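Local coordinates for protein bacteriorhodopsin (Nanosalina sp., PDB 6EYU) that uses a bound retinal to pump protons inward across the membrane, as a light-driven xenorhodopsin of the microbial rhodopsin family, at residues F16-I21 and N61-S66; S69-Y74 and T117-Q122; G125-Y130 and V180-G185. All coordinates share one frame; numbering follows the deposited sequence.

Interaction 1. Residues F16-I21 and N61-S66; sequences FILAYI and NFLNQS. With LFA (eicosane), chain E; MUN ([(2~{S})-2,3-bis(oxidanyl)propyl] (~{E})-undec-2-enoate), chain U.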
# COMPACT_ATOMS: atom_id res chain seq x y z
N PHE A 16 -9.97 -6.88 -27.74
CA PHE A 16 -10.63 -6.11 -26.70
C PHE A 16 -9.61 -5.64 -25.66
O PHE A 16 -9.60 -4.47 -25.27
CB PHE A 16 -11.71 -6.95 -26.02
CG PHE A 16 -12.87 -7.28 -26.93
CD1 PHE A 16 -12.83 -8.41 -27.73
CD2 PHE A 16 -13.95 -6.43 -27.03
CE1 PHE A 16 -13.88 -8.72 -28.56
CE2 PHE A 16 -15.01 -6.74 -27.86
CZ PHE A 16 -14.98 -7.89 -28.63
N ILE A 17 -8.74 -6.55 -25.25
CA ILE A 17 -7.69 -6.23 -24.29
C ILE A 17 -6.76 -5.15 -24.84
O ILE A 17 -6.40 -4.21 -24.14
CB ILE A 17 -6.86 -7.47 -23.93
CG1 ILE A 17 -7.65 -8.38 -22.99
CG2 ILE A 17 -5.54 -7.06 -23.28
CD1 ILE A 17 -7.21 -9.83 -23.02
N LEU A 18 -6.49 -5.22 -26.15
CA LEU A 18 -5.73 -4.17 -26.82
C LEU A 18 -6.51 -2.86 -26.85
O LEU A 18 -6.00 -1.82 -26.45
CB LEU A 18 -5.38 -4.60 -28.24
CG LEU A 18 -3.96 -4.23 -28.68
CD1 LEU A 18 -2.96 -5.24 -28.14
CD2 LEU A 18 -3.86 -4.15 -30.20
N ALA A 19 -7.72 -2.92 -27.40
CA ALA A 19 -8.55 -1.73 -27.52
C ALA A 19 -8.75 -1.07 -26.16
O ALA A 19 -8.87 0.15 -26.06
CB ALA A 19 -9.90 -2.09 -28.13
N TYR A 20 -8.77 -1.89 -25.11
CA TYR A 20 -8.95 -1.39 -23.75
C TYR A 20 -7.72 -0.62 -23.29
O TYR A 20 -7.83 0.48 -22.75
CB TYR A 20 -9.23 -2.54 -22.78
CG TYR A 20 -9.44 -2.10 -21.35
CD1 TYR A 20 -10.66 -1.60 -20.92
CD2 TYR A 20 -8.42 -2.23 -20.41
CE1 TYR A 20 -10.86 -1.23 -19.61
CE2 TYR A 20 -8.62 -1.87 -19.09
CZ TYR A 20 -9.84 -1.37 -18.70
OH TYR A 20 -10.04 -1.00 -17.39
N ILE A 21 -6.54 -1.20 -23.51
CA ILE A 21 -5.30 -0.59 -23.05
C ILE A 21 -5.03 0.72 -23.77
O ILE A 21 -4.61 1.70 -23.16
CB ILE A 21 -4.09 -1.53 -23.26
CG1 ILE A 21 -4.20 -2.75 -22.35
CG2 ILE A 21 -2.80 -0.78 -22.99
CD1 ILE A 21 -3.14 -3.80 -22.61
N ASN A 61 -0.56 -7.93 -18.92
CA ASN A 61 -0.16 -9.25 -18.44
C ASN A 61 -1.01 -10.34 -19.07
O ASN A 61 -0.72 -11.53 -18.92
CB ASN A 61 -0.27 -9.32 -16.92
CG ASN A 61 0.86 -8.59 -16.22
OD1 ASN A 61 2.02 -8.98 -16.31
ND2 ASN A 61 0.51 -7.54 -15.47
N PHE A 62 -2.02 -9.94 -19.85
CA PHE A 62 -2.74 -10.88 -20.70
C PHE A 62 -2.14 -10.94 -22.09
O PHE A 62 -2.27 -11.95 -22.79
CB PHE A 62 -4.22 -10.49 -20.79
CG PHE A 62 -4.93 -10.48 -19.46
CD1 PHE A 62 -4.98 -11.62 -18.68
CD2 PHE A 62 -5.58 -9.34 -19.02
CE1 PHE A 62 -5.62 -11.62 -17.46
CE2 PHE A 62 -6.23 -9.33 -17.80
CZ PHE A 62 -6.25 -10.47 -17.01
N LEU A 63 -1.41 -9.89 -22.47
CA LEU A 63 -0.75 -9.85 -23.77
C LEU A 63 0.61 -10.54 -23.71
O LEU A 63 1.21 -10.83 -24.74
CB LEU A 63 -0.58 -8.41 -24.24
CG LEU A 63 -1.86 -7.59 -24.38
CD1 LEU A 63 -1.58 -6.28 -25.10
CD2 LEU A 63 -2.93 -8.39 -25.11
N ASN A 64 1.15 -10.65 -22.50
CA ASN A 64 2.47 -11.23 -22.30
C ASN A 64 2.53 -11.96 -20.97
O ASN A 64 2.51 -11.34 -19.91
CB ASN A 64 3.54 -10.13 -22.32
CG ASN A 64 3.75 -9.54 -23.70
OD1 ASN A 64 3.38 -8.40 -23.96
ND2 ASN A 64 4.44 -10.29 -24.55
N GLN A 65 2.60 -13.29 -21.03
CA GLN A 65 2.55 -14.10 -19.82
C GLN A 65 3.59 -13.62 -18.82
O GLN A 65 4.76 -13.45 -19.16
CB GLN A 65 2.78 -15.57 -20.14
CG GLN A 65 3.40 -16.35 -18.99
CD GLN A 65 2.73 -17.69 -18.76
OE1 GLN A 65 2.17 -17.94 -17.69
NE2 GLN A 65 2.74 -18.54 -19.78
N SER A 66 3.19 -13.57 -17.55
CA SER A 66 4.11 -13.28 -16.46
C SER A 66 3.60 -13.99 -15.21
O SER A 66 2.57 -14.65 -15.23
CB SER A 66 4.19 -11.78 -16.22
OG SER A 66 3.21 -11.35 -15.29
C5 LFA E . -14.59 3.21 -27.38
C6 LFA E . -13.96 2.40 -28.52
C7 LFA E . -14.04 0.91 -28.20
C8 LFA E . -13.48 0.12 -29.38
C9 LFA E . -13.51 -1.38 -29.08
C10 LFA E . -13.22 -2.15 -30.37
C11 LFA E . -12.82 -3.59 -30.05
C12 LFA E . -13.57 -4.54 -31.00
C13 LFA E . -12.70 -5.74 -31.35
C14 LFA E . -13.60 -6.97 -31.54
C15 LFA E . -12.88 -8.03 -32.38
C16 LFA E . -13.32 -9.42 -31.92
C17 LFA E . -12.86 -10.48 -32.92
C18 LFA E . -12.71 -11.82 -32.20
C19 LFA E . -12.91 -12.97 -33.19
C20 LFA E . -11.84 -12.92 -34.28
CAN MUN U . -0.58 3.26 -26.04
CAM MUN U . 0.01 2.06 -25.29
CAK MUN U . 0.35 0.95 -26.29
CAH MUN U . -0.88 0.05 -26.48
CAF MUN U . -0.57 -1.36 -25.95
CAC MUN U . 0.53 -2.12 -26.72
CAA MUN U . 0.79 -3.57 -26.25
OAD MUN U . 0.58 -3.89 -25.08
OAB MUN U . 1.59 -4.30 -27.08
CAE MUN U . 2.53 -5.03 -26.30
CAG MUN U . 2.46 -6.52 -26.65
OAJ MUN U . 1.53 -6.71 -27.72
CAI MUN U . 3.84 -7.01 -27.08
OAL MUN U . 3.72 -8.29 -27.71
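Phe62 and Leu63, at the end of helix 42-63, pack against Ile17, Leu18 and Ile21 of helix 14-38, joining the first two long helices of the seven-helix rhodopsin bundle. The contact is wholly apolar across the two segments. At the start of 61-66, Asn61 turns away from the neighbouring helix. Its OD1 takes the hydroxyl of Ser66 in a hydrogen bond of 2.8 Å from Ser66 OG, the donor standing above the carbonyl plane, and this ties the turn back to Asn61. Gln124 of the second subunit reaches the same oxygen in a weak bond. Phe62 offers its CB, which meets Ile17 CD1 at 3.8 Å where the two side chains cross at about a right angle. Its ring lies among Tyr59, Trp73 and Ile6. Leu63 follows as the side chain with the widest contact, with CG anti to the carbonyl carbon (chi1 -59°), and its two methyls divide the work. Leu63 CD2 slides past Ile17 CG2 at 3.5 Å, the two side chains running in opposite directions. Leu63 CD1 is shared: Leu18 CD1 comes across it at 3.5 Å, while Ile21 CD1 meets it tip to tip at 3.8 Å. Both Leu63 and Ile21 also line the site of a bound monoacylglycerol-type lipid, so the inter-helix packing passes directly into lipid contact; at the ester, MUN OAD lies 3.2 Å from Leu63 CD1. Next along, Asn64 turns its amide to the glycerol end of that lipid, with Asn64 OD1 3.4 Å from MUN CAG.

Interaction 2. Residues S69-Y74 and T117-Q122; sequences SDYAWY and TGLLAQ. With RET (retinal), chain D.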
# COMPACT_ATOMS: atom_id res chain seq x y z
N SER A 69 0.25 -12.77 -14.23
CA SER A 69 -0.80 -12.84 -15.23
C SER A 69 -2.07 -13.47 -14.66
O SER A 69 -3.18 -13.03 -14.95
CB SER A 69 -0.33 -13.63 -16.45
OG SER A 69 0.79 -13.02 -17.06
N ASP A 70 -1.90 -14.59 -13.97
CA ASP A 70 -3.03 -15.38 -13.49
C ASP A 70 -3.89 -14.55 -12.53
O ASP A 70 -5.04 -14.88 -12.28
CB ASP A 70 -2.54 -16.65 -12.79
CG ASP A 70 -2.28 -17.78 -13.76
OD1 ASP A 70 -2.79 -17.72 -14.90
OD2 ASP A 70 -1.58 -18.74 -13.38
N TYR A 71 -3.33 -13.45 -12.05
CA TYR A 71 -3.95 -12.69 -10.97
C TYR A 71 -4.07 -11.21 -11.33
O TYR A 71 -4.12 -10.35 -10.46
CB TYR A 71 -3.14 -12.84 -9.68
CG TYR A 71 -3.23 -14.22 -9.06
CD1 TYR A 71 -4.25 -14.54 -8.18
CD2 TYR A 71 -2.35 -15.22 -9.46
CE1 TYR A 71 -4.35 -15.82 -7.65
CE2 TYR A 71 -2.45 -16.50 -8.93
CZ TYR A 71 -3.45 -16.79 -8.03
OH TYR A 71 -3.55 -18.05 -7.50
N ALA A 72 -4.11 -10.93 -12.63
CA ALA A 72 -3.95 -9.56 -13.12
C ALA A 72 -5.17 -8.71 -12.76
O ALA A 72 -5.04 -7.55 -12.38
CB ALA A 72 -3.72 -9.55 -14.62
N TRP A 73 -6.36 -9.30 -12.89
CA TRP A 73 -7.59 -8.60 -12.54
C TRP A 73 -7.53 -8.09 -11.11
O TRP A 73 -7.96 -6.98 -10.82
CB TRP A 73 -8.80 -9.53 -12.71
CG TRP A 73 -9.10 -9.86 -14.14
CD1 TRP A 73 -9.15 -9.00 -15.19
CD2 TRP A 73 -9.51 -11.14 -14.65
NE1 TRP A 73 -9.49 -9.67 -16.34
CE2 TRP A 73 -9.70 -10.99 -16.04
CE3 TRP A 73 -9.71 -12.40 -14.08
CZ2 TRP A 73 -10.08 -12.05 -16.86
CZ3 TRP A 73 -10.08 -13.45 -14.89
CH2 TRP A 73 -10.26 -13.27 -16.27
N TYR A 74 -7.00 -8.92 -10.21
CA TYR A 74 -6.89 -8.56 -8.81
C TYR A 74 -5.85 -7.47 -8.60
O TYR A 74 -6.08 -6.50 -7.87
CB TYR A 74 -6.53 -9.79 -7.97
CG TYR A 74 -7.47 -10.95 -8.16
CD1 TYR A 74 -8.83 -10.82 -7.89
CD2 TYR A 74 -7.03 -12.14 -8.72
CE1 TYR A 74 -9.70 -11.87 -8.12
CE2 TYR A 74 -7.90 -13.19 -8.96
CZ TYR A 74 -9.23 -13.05 -8.65
OH TYR A 74 -10.10 -14.09 -8.88
N THR A 117 -10.29 -10.77 -1.32
CA THR A 117 -11.07 -11.99 -1.16
C THR A 117 -11.13 -12.76 -2.48
O THR A 117 -10.92 -13.97 -2.52
CB THR A 117 -12.50 -11.70 -0.69
OG1 THR A 117 -13.22 -11.00 -1.72
CG2 THR A 117 -12.49 -10.87 0.58
N GLY A 118 -11.40 -12.03 -3.57
CA GLY A 118 -11.39 -12.62 -4.90
C GLY A 118 -10.09 -13.35 -5.19
O GLY A 118 -10.09 -14.42 -5.79
N LEU A 119 -8.98 -12.75 -4.77
CA LEU A 119 -7.66 -13.31 -5.02
C LEU A 119 -7.42 -14.52 -4.13
O LEU A 119 -6.89 -15.54 -4.58
CB LEU A 119 -6.59 -12.25 -4.76
CG LEU A 119 -5.13 -12.68 -4.91
CD1 LEU A 119 -4.28 -11.49 -5.32
CD2 LEU A 119 -4.62 -13.29 -3.62
N LEU A 120 -7.89 -14.44 -2.89
CA LEU A 120 -7.82 -15.56 -1.97
C LEU A 120 -8.65 -16.73 -2.48
O LEU A 120 -8.19 -17.88 -2.47
CB LEU A 120 -8.32 -15.14 -0.58
CG LEU A 120 -7.43 -14.15 0.18
CD1 LEU A 120 -7.95 -13.95 1.59
CD2 LEU A 120 -5.99 -14.62 0.20
N ALA A 121 -9.86 -16.44 -2.92
CA ALA A 121 -10.75 -17.48 -3.44
C ALA A 121 -10.07 -18.27 -4.54
O ALA A 121 -9.96 -19.50 -4.45
CB ALA A 121 -12.04 -16.85 -3.96
N GLN A 122 -9.55 -17.57 -5.54
CA GLN A 122 -8.85 -18.22 -6.65
C GLN A 122 -7.65 -19.01 -6.13
O GLN A 122 -7.42 -20.15 -6.54
CB GLN A 122 -8.39 -17.19 -7.68
CG GLN A 122 -7.85 -17.81 -8.96
CD GLN A 122 -7.32 -16.77 -9.93
OE1 GLN A 122 -8.04 -15.85 -10.33
NE2 GLN A 122 -6.07 -16.93 -10.34
C1 RET D . -14.44 -10.00 -6.79
C2 RET D . -14.05 -11.15 -5.86
C3 RET D . -15.27 -11.91 -5.35
C4 RET D . -16.13 -11.01 -4.47
C5 RET D . -16.30 -9.63 -5.11
C6 RET D . -15.57 -9.17 -6.16
C7 RET D . -15.86 -7.85 -6.71
C8 RET D . -15.12 -7.34 -7.73
C9 RET D . -15.37 -5.99 -8.17
C10 RET D . -14.66 -5.45 -9.24
C11 RET D . -14.88 -4.17 -9.80
C12 RET D . -13.95 -3.91 -10.79
C13 RET D . -13.79 -2.68 -11.48
C14 RET D . -12.79 -2.54 -12.45
C15 RET D . -12.46 -1.37 -13.12
C16 RET D . -13.24 -9.08 -7.01
C17 RET D . -14.93 -10.55 -8.13
C18 RET D . -17.39 -8.72 -4.55
C19 RET D . -16.46 -5.16 -7.49
C20 RET D . -14.73 -1.51 -11.17
O HOH W 1 -5.21 -19.40 -9.46
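The start of helix 72-93 meets helix 101-124 beside the retinal pocket of this rhodopsin bundle, with Tyr71, Tyr74 and Gln122 forming a buried polar junction. Tyr71 is the N-cap residue of helix 72-93. Gln122 carries the contact: its CG is anti to the backbone N (chi1 -171°) and the chain runs on extended, sending the amide between the two tyrosines. Gln122 NE2 donates to Asp70 O over 3.0 Å in a nearly straight bond (174°); the acceptor lies in the plane of the amide, although the donor stands above the carbonyl plane of Asp70. The same nitrogen gives a bond of 2.8 Å to a water, which also bonds Tyr71 OH. NE2 sits over one face of the Tyr71 ring, displaced toward the rim and 3.4 Å from Tyr71 CE1, with ring and amide planes 24° apart. On the other side of the amide, Gln122 OE1 meets the edge of the Tyr74 ring and comes within 3.1 Å of Tyr74 OH, which has Trp181 NE1 as a further hydrogen-bond partner. Leu119 CB lies over the face of the Tyr74 ring in a CH-pi contact, 4.1 Å from the centroid. Beside it, Gly118, with no side chain, lets its CA come within 3.2 Å of RET C2 and its backbone lie close to the Tyr74 ring. With Asp70 O and the water both accepting from Gln122 NE2, the amide's rotation is probably fixed, its oxygen lying beside the Tyr74 hydroxyl next to the chromophore pocket.

Interaction 3. Residues G125-Y130 and V180-G185; sequences GSITPY and VWYISG. With RET (retinal), chain D.
Tyr130 and Trp181 lie with nearly parallel planes, 13° apart, but slid so far past each other that they barely overlap, and the centroids of the Tyr130 ring and the six-membered ring of Trp181 stand 5.0 Å apart. The two side chains run in opposite directions, and Tyr130 CD2 comes close to Trp181 CZ3 and CE3. Tyr182 meets the same tyrosine differently: the side chains cross at about a right angle, the planes are inclined by 43°, and Tyr182 CD2 lies 3.7 Å from Tyr130 CZ. All three aromatics have CG anti to the backbone N, chi1 being 171° in Tyr130, which places its CG on the side of helix 157-183. Ile127 completes the group from near the start of helix 128-145. Its CD1 lies in the plane of the Trp181 ring at the edge, 3.9 Å from Trp181 CZ3, and also touches Tyr182 CE2 at 3.7 Å. The polar ends are held by other residues: Tyr130 OH bonds Pro178 O, Trp181 NE1 bonds Tyr74 OH, and Tyr182 OH bonds Ser192 OG. On the chromophore side, RET C17 sits over one face of the indole, 3.7 Å from Trp181 CG, while Tyr130 CD2 approaches RET C3. This aromatic cluster between helices 128-145 and 157-183 forms part of the wall around the ionone-ring end of retinal, as in other microbial rhodopsins.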
# COMPACT_ATOMS: atom_id res chain seq x y z
N GLY A 125 -8.74 -22.01 -4.16
CA GLY A 125 -9.76 -22.85 -4.78
C GLY A 125 -10.97 -23.02 -3.89
O GLY A 125 -11.62 -24.07 -3.89
N SER A 126 -11.29 -21.98 -3.13
CA SER A 126 -12.39 -22.03 -2.17
C SER A 126 -13.29 -20.81 -2.33
O SER A 126 -12.82 -19.70 -2.55
CB SER A 126 -11.84 -22.08 -0.74
OG SER A 126 -12.89 -22.15 0.21
N ILE A 127 -14.60 -21.02 -2.17
CA ILE A 127 -15.57 -19.97 -2.44
C ILE A 127 -15.83 -19.14 -1.19
O ILE A 127 -16.57 -18.16 -1.23
CB ILE A 127 -16.91 -20.56 -2.93
CG1 ILE A 127 -17.74 -19.48 -3.63
CG2 ILE A 127 -17.70 -21.14 -1.76
CD1 ILE A 127 -17.16 -19.02 -4.95
N THR A 128 -15.26 -19.56 -0.06
CA THR A 128 -15.57 -18.94 1.22
C THR A 128 -15.28 -17.44 1.19
O THR A 128 -16.16 -16.64 1.47
CB THR A 128 -14.76 -19.58 2.37
OG1 THR A 128 -15.21 -20.93 2.58
CG2 THR A 128 -14.94 -18.78 3.65
N PRO A 129 -14.04 -17.07 0.82
CA PRO A 129 -13.66 -15.66 0.84
C PRO A 129 -14.52 -14.81 -0.09
O PRO A 129 -14.90 -13.70 0.26
CB PRO A 129 -12.20 -15.68 0.35
CG PRO A 129 -11.74 -17.09 0.51
CD PRO A 129 -12.97 -17.93 0.31
N TYR A 130 -14.90 -15.38 -1.23
CA TYR A 130 -15.82 -14.72 -2.15
C TYR A 130 -17.04 -14.19 -1.39
O TYR A 130 -17.52 -13.09 -1.67
CB TYR A 130 -16.26 -15.68 -3.25
CG TYR A 130 -17.38 -15.15 -4.12
CD1 TYR A 130 -18.71 -15.46 -3.84
CD2 TYR A 130 -17.10 -14.48 -5.31
CE1 TYR A 130 -19.73 -15.05 -4.68
CE2 TYR A 130 -18.12 -14.07 -6.15
CZ TYR A 130 -19.43 -14.35 -5.83
OH TYR A 130 -20.44 -13.93 -6.66
N VAL A 180 -20.24 -12.08 -12.92
CA VAL A 180 -19.45 -12.64 -14.02
C VAL A 180 -18.35 -13.55 -13.49
O VAL A 180 -18.12 -14.64 -14.02
CB VAL A 180 -18.81 -11.54 -14.88
CG1 VAL A 180 -18.40 -10.35 -14.02
CG2 VAL A 180 -17.62 -12.08 -15.65
N TRP A 181 -17.73 -13.14 -12.39
CA TRP A 181 -16.68 -13.94 -11.76
C TRP A 181 -17.22 -15.31 -11.38
O TRP A 181 -16.58 -16.33 -11.65
CB TRP A 181 -16.15 -13.22 -10.51
CG TRP A 181 -14.90 -13.82 -9.95
CD1 TRP A 181 -13.62 -13.41 -10.20
CD2 TRP A 181 -14.81 -14.78 -8.89
NE1 TRP A 181 -12.74 -14.06 -9.36
CE2 TRP A 181 -13.45 -14.92 -8.55
CE3 TRP A 181 -15.76 -15.51 -8.17
CZ2 TRP A 181 -13.01 -15.80 -7.57
CZ3 TRP A 181 -15.32 -16.39 -7.20
CH2 TRP A 181 -13.96 -16.53 -6.90
N TYR A 182 -18.44 -15.34 -10.87
CA TYR A 182 -19.01 -16.56 -10.30
C TYR A 182 -19.41 -17.53 -11.41
O TYR A 182 -19.19 -18.74 -11.30
CB TYR A 182 -20.22 -16.23 -9.43
CG TYR A 182 -20.69 -17.39 -8.58
CD1 TYR A 182 -21.62 -18.29 -9.08
CD2 TYR A 182 -20.09 -17.67 -7.36
CE1 TYR A 182 -21.99 -19.41 -8.35
CE2 TYR A 182 -20.44 -18.79 -6.63
CZ TYR A 182 -21.39 -19.66 -7.14
OH TYR A 182 -21.76 -20.76 -6.40
N ILE A 183 -20.00 -17.00 -12.47
CA ILE A 183 -20.56 -17.84 -13.53
C ILE A 183 -19.50 -18.21 -14.56
O ILE A 183 -19.71 -19.10 -15.38
CB ILE A 183 -21.73 -17.14 -14.25
CG1 ILE A 183 -21.23 -15.91 -15.02
CG2 ILE A 183 -22.80 -16.73 -13.25
CD1 ILE A 183 -22.23 -15.38 -16.02
N SER A 184 -18.33 -17.58 -14.46
CA SER A 184 -17.23 -17.88 -15.37
C SER A 184 -16.73 -19.30 -15.16
O SER A 184 -16.69 -19.80 -14.03
CB SER A 184 -16.07 -16.89 -15.15
OG SER A 184 -14.86 -17.42 -15.65
N GLY A 185 -16.39 -19.97 -16.25
CA GLY A 185 -16.00 -21.37 -16.21
C GLY A 185 -14.50 -21.55 -16.33
O GLY A 185 -14.03 -22.61 -16.75
C1 RET D . -14.44 -10.00 -6.79
C2 RET D . -14.05 -11.15 -5.86
C3 RET D . -15.27 -11.91 -5.35
C4 RET D . -16.13 -11.01 -4.47
C5 RET D . -16.30 -9.63 -5.11
C6 RET D . -15.57 -9.17 -6.16
C7 RET D . -15.86 -7.85 -6.71
C8 RET D . -15.12 -7.34 -7.73
C9 RET D . -15.37 -5.99 -8.17
C10 RET D . -14.66 -5.45 -9.24
C11 RET D . -14.88 -4.17 -9.80
C12 RET D . -13.95 -3.91 -10.79
C13 RET D . -13.79 -2.68 -11.48
C14 RET D . -12.79 -2.54 -12.45
C15 RET D . -12.46 -1.37 -13.12
C16 RET D . -13.24 -9.08 -7.01
C17 RET D . -14.93 -10.55 -8.13
C18 RET D . -17.39 -8.72 -4.55
C19 RET D . -16.46 -5.16 -7.49
C20 RET D . -14.73 -1.51 -11.17

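The three contacts follow one another along the chain, each closing before the next opens, within a single seven-helix rhodopsin domain. Interaction 1 joins helices 14-38 and 42-63, interaction 2 helices 72-93 and 101-124, and interaction 3 helices 128-145 and 157-183. The centres of interactions 1 and 2 are about 16 Å apart, and Phe62 CZ packs on Ala72 CB at 3.6 Å. The centres of interactions 2 and 3 are about 10 Å apart, and Ala121 CB packs on Trp181 CH2 at 3.5 Å. Together these two line the ring end of the retinal pocket, whereas interaction 1, its centre about 22 Å from that of interaction 3, packs the bundle at a lipid-facing side.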